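Local coordinates for UPF0045 protein MJ1052 (Methanocaldococcus jannaschii, PDB 2EPI) that is of unknown function but, as a UPF0045 member related to thiamine-binding proteins, may bind thiamine or a similar small molecule, at residues A[2-7]-A[50-55]. Numbering follows the deposited sequence.
Sequences IFMRKV and EGDLDE
The R5 guanidinium carries the L53 methyl CD2 over the centre of one face, CD2 lying 3.6 Å from CZ, while the two side chains run side by side in the same direction. The R5 chain is extended from CG to NE, and NH2 forms a salt bridge with E82 of strand 73-83 and a hydrogen bond with S65 of the second subunit. The D52 carboxylate joins the segments: with CG anti to the backbone N (chi1 178°), OD1 accepts R5 N through its anti lone pair at 3.0 Å, N-H...O 160°. D52 sits immediately before helix 53-68, and its OD2 takes E55 N at 3.2 Å, the capping bond of an N-cap residue. An alanine here removes both acceptors and would probably weaken the tie between the helix start and the segment leading into the strand. L53 N in turn donates to R5 O, and V7 pairs with G51 through two antiparallel backbone bonds. K6 NZ meets E50 OE2 in a 3.6 Å salt bridge, which a water also spans, weakly at NZ; K39 also forms a salt bridge with OE2, and I90 N donates a hydrogen bond to OE1. The chemistry implies a mixed junction: carboxylate and backbone bonds tie inner strand 6-16 to helix 53-68, while L53 packs against R5 and V7.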
ATOM      1  N   ILE A   2     -25.999  14.669   0.366  1.00 44.12           N
ATOM      2  CA  ILE A   2     -25.946  14.507  -1.115  1.00 43.90           C
ATOM      3  C   ILE A   2     -24.645  15.045  -1.698  1.00 43.27           C
ATOM      4  O   ILE A   2     -24.069  14.440  -2.604  1.00 43.69           O
ATOM      5  CB  ILE A   2     -27.126  15.232  -1.804  1.00 43.66           C
ATOM      6  CG1 ILE A   2     -26.983  15.126  -3.324  1.00 44.05           C
ATOM      7  CG2 ILE A   2     -27.160  16.694  -1.383  1.00 44.43           C
ATOM      8  CD1 ILE A   2     -28.110  15.782  -4.094  1.00 41.18           C
ATOM      9  N   PHE A   3     -24.190  16.183  -1.186  1.00 40.46           N
ATOM     10  CA  PHE A   3     -22.955  16.783  -1.671  1.00 40.97           C
ATOM     11  C   PHE A   3     -21.779  16.430  -0.772  1.00 40.63           C
ATOM     12  O   PHE A   3     -20.721  17.060  -0.838  1.00 43.02           O
ATOM     13  CB  PHE A   3     -23.108  18.303  -1.764  1.00 42.13           C
ATOM     14  CG  PHE A   3     -24.100  18.740  -2.798  1.00 41.66           C
ATOM     15  CD1 PHE A   3     -23.872  18.483  -4.146  1.00 43.14           C
ATOM     16  CD2 PHE A   3     -25.283  19.367  -2.426  1.00 42.76           C
ATOM     17  CE1 PHE A   3     -24.811  18.840  -5.111  1.00 42.37           C
ATOM     18  CE2 PHE A   3     -26.229  19.727  -3.381  1.00 42.61           C
ATOM     19  CZ  PHE A   3     -25.991  19.462  -4.727  1.00 43.43           C
ATOM     20  N   MET A   4     -21.973  15.417   0.067  1.00 38.82           N
ATOM     21  CA  MET A   4     -20.923  14.970   0.968  1.00 36.58           C
ATOM     22  C   MET A   4     -20.974  13.482   1.276  1.00 34.27           C
ATOM     23  O   MET A   4     -21.866  13.000   1.973  1.00 33.58           O
ATOM     24  CB  MET A   4     -20.962  15.755   2.282  1.00 36.96           C
ATOM     25  CG  MET A   4     -20.013  15.211   3.348  1.00 37.05           C
ATOM     26  SD  MET A   4     -18.299  15.028   2.768  1.00 38.40           S
ATOM     27  CE  MET A   4     -17.664  16.666   3.099  1.00 37.74           C
ATOM     28  N   ARG A   5     -20.005  12.761   0.727  1.00 32.35           N
ATOM     29  CA  ARG A   5     -19.861  11.335   0.955  1.00 30.01           C
ATOM     30  C   ARG A   5     -18.499  11.281   1.634  1.00 29.56           C
ATOM     31  O   ARG A   5     -17.478  11.055   0.986  1.00 28.98           O
ATOM     32  CB  ARG A   5     -19.826  10.573  -0.368  1.00 29.99           C
ATOM     33  CG  ARG A   5     -19.589   9.086  -0.194  1.00 28.82           C
ATOM     34  CD  ARG A   5     -19.599   8.350  -1.518  1.00 29.20           C
ATOM     35  NE  ARG A   5     -19.163   6.969  -1.347  1.00 29.54           N
ATOM     36  CZ  ARG A   5     -19.087   6.076  -2.327  1.00 28.77           C
ATOM     37  NH1 ARG A   5     -19.423   6.412  -3.569  1.00 28.50           N
ATOM     38  NH2 ARG A   5     -18.669   4.848  -2.063  1.00 28.12           N
ATOM     39  N   LYS A   6     -18.494  11.508   2.942  1.00 28.40           N
ATOM     40  CA  LYS A   6     -17.256  11.547   3.708  1.00 28.07           C
ATOM     41  C   LYS A   6     -16.527  10.224   3.918  1.00 26.01           C
ATOM     42  O   LYS A   6     -17.133   9.186   4.204  1.00 25.04           O
ATOM     43  CB  LYS A   6     -17.517  12.214   5.064  1.00 28.68           C
ATOM     44  CG  LYS A   6     -16.258  12.458   5.883  1.00 32.71           C
ATOM     45  CD  LYS A   6     -16.552  13.232   7.162  1.00 33.60           C
ATOM     46  CE  LYS A   6     -17.026  14.651   6.858  1.00 36.06           C
ATOM     47  NZ  LYS A   6     -17.248  15.436   8.107  1.00 37.46           N
ATOM     48  N   VAL A   7     -15.207  10.284   3.767  1.00 24.33           N
ATOM     49  CA  VAL A   7     -14.336   9.132   3.954  1.00 23.72           C
ATOM     50  C   VAL A   7     -13.009   9.626   4.515  1.00 21.69           C
ATOM     51  O   VAL A   7     -12.738  10.825   4.525  1.00 21.25           O
ATOM     52  CB  VAL A   7     -14.031   8.404   2.614  1.00 24.30           C
ATOM     53  CG1 VAL A   7     -15.326   7.998   1.927  1.00 24.73           C
ATOM     54  CG2 VAL A   7     -13.199   9.307   1.703  1.00 25.03           C
ATOM     55  N   GLU A  50      -9.509  13.853   5.042  1.00 23.05           N
ATOM     56  CA  GLU A  50     -10.884  13.607   5.453  1.00 21.65           C
ATOM     57  C   GLU A  50     -11.771  14.540   4.637  1.00 21.49           C
ATOM     58  O   GLU A  50     -11.527  15.745   4.581  1.00 21.41           O
ATOM     59  CB  GLU A  50     -11.083  13.903   6.941  1.00 23.83           C
ATOM     60  CG  GLU A  50     -12.541  13.737   7.387  1.00 24.24           C
ATOM     61  CD  GLU A  50     -12.822  14.344   8.753  1.00 27.52           C
ATOM     62  OE1 GLU A  50     -12.130  13.980   9.725  1.00 27.21           O
ATOM     63  OE2 GLU A  50     -13.742  15.186   8.856  1.00 27.79           O
ATOM     64  N   GLY A  51     -12.793  13.980   4.002  1.00 23.30           N
ATOM     65  CA  GLY A  51     -13.687  14.796   3.201  1.00 23.77           C
ATOM     66  C   GLY A  51     -14.449  13.978   2.182  1.00 24.02           C
ATOM     67  O   GLY A  51     -14.459  12.751   2.250  1.00 23.66           O
ATOM     68  N   ASP A  52     -15.084  14.664   1.234  1.00 25.70           N
ATOM     69  CA  ASP A  52     -15.865  14.012   0.191  1.00 25.49           C
ATOM     70  C   ASP A  52     -14.997  13.124  -0.700  1.00 24.67           C
ATOM     71  O   ASP A  52     -13.898  13.515  -1.098  1.00 24.60           O
ATOM     72  CB  ASP A  52     -16.569  15.061  -0.670  1.00 27.83           C
ATOM     73  CG  ASP A  52     -17.359  14.441  -1.802  1.00 28.72           C
ATOM     74  OD1 ASP A  52     -18.411  13.819  -1.526  1.00 29.76           O
ATOM     75  OD2 ASP A  52     -16.919  14.562  -2.968  1.00 28.92           O
ATOM     76  N   LEU A  53     -15.504  11.939  -1.029  1.00 23.67           N
ATOM     77  CA  LEU A  53     -14.755  10.994  -1.857  1.00 24.01           C
ATOM     78  C   LEU A  53     -14.336  11.563  -3.206  1.00 24.88           C
ATOM     79  O   LEU A  53     -13.198  11.380  -3.630  1.00 23.08           O
ATOM     80  CB  LEU A  53     -15.561   9.708  -2.065  1.00 24.42           C
ATOM     81  CG  LEU A  53     -14.919   8.622  -2.939  1.00 23.93           C
ATOM     82  CD1 LEU A  53     -13.524   8.281  -2.432  1.00 24.16           C
ATOM     83  CD2 LEU A  53     -15.801   7.383  -2.926  1.00 24.62           C
ATOM     84  N   ASP A  54     -15.246  12.254  -3.887  1.00 25.11           N
ATOM     85  CA  ASP A  54     -14.905  12.817  -5.182  1.00 25.52           C
ATOM     86  C   ASP A  54     -13.838  13.901  -5.060  1.00 24.72           C
ATOM     87  O   ASP A  54     -12.956  14.005  -5.911  1.00 25.76           O
ATOM     88  CB  ASP A  54     -16.149  13.377  -5.876  1.00 27.43           C
ATOM     89  CG  ASP A  54     -17.139  12.294  -6.249  1.00 31.08           C
ATOM     90  OD1 ASP A  54     -16.691  11.204  -6.663  1.00 31.40           O
ATOM     91  OD2 ASP A  54     -18.362  12.533  -6.140  1.00 34.72           O
ATOM     92  N   GLU A  55     -13.909  14.704  -4.005  1.00 23.52           N
ATOM     93  CA  GLU A  55     -12.916  15.754  -3.821  1.00 23.42           C
ATOM     94  C   GLU A  55     -11.543  15.139  -3.559  1.00 22.93           C
ATOM     95  O   GLU A  55     -10.527  15.648  -4.036  1.00 23.73           O
ATOM     96  CB  GLU A  55     -13.312  16.680  -2.669  1.00 24.30           C
ATOM     97  CG  GLU A  55     -14.552  17.517  -2.974  1.00 28.19           C
ATOM     98  CD  GLU A  55     -14.412  18.302  -4.269  1.00 30.76           C
ATOM     99  OE1 GLU A  55     -13.499  19.149  -4.356  1.00 30.93           O
ATOM    100  OE2 GLU A  55     -15.211  18.072  -5.204  1.00 34.36           O
TER
HETATM  101  O   HOH W   1     -14.521  16.725   6.776  1.00 50.94           O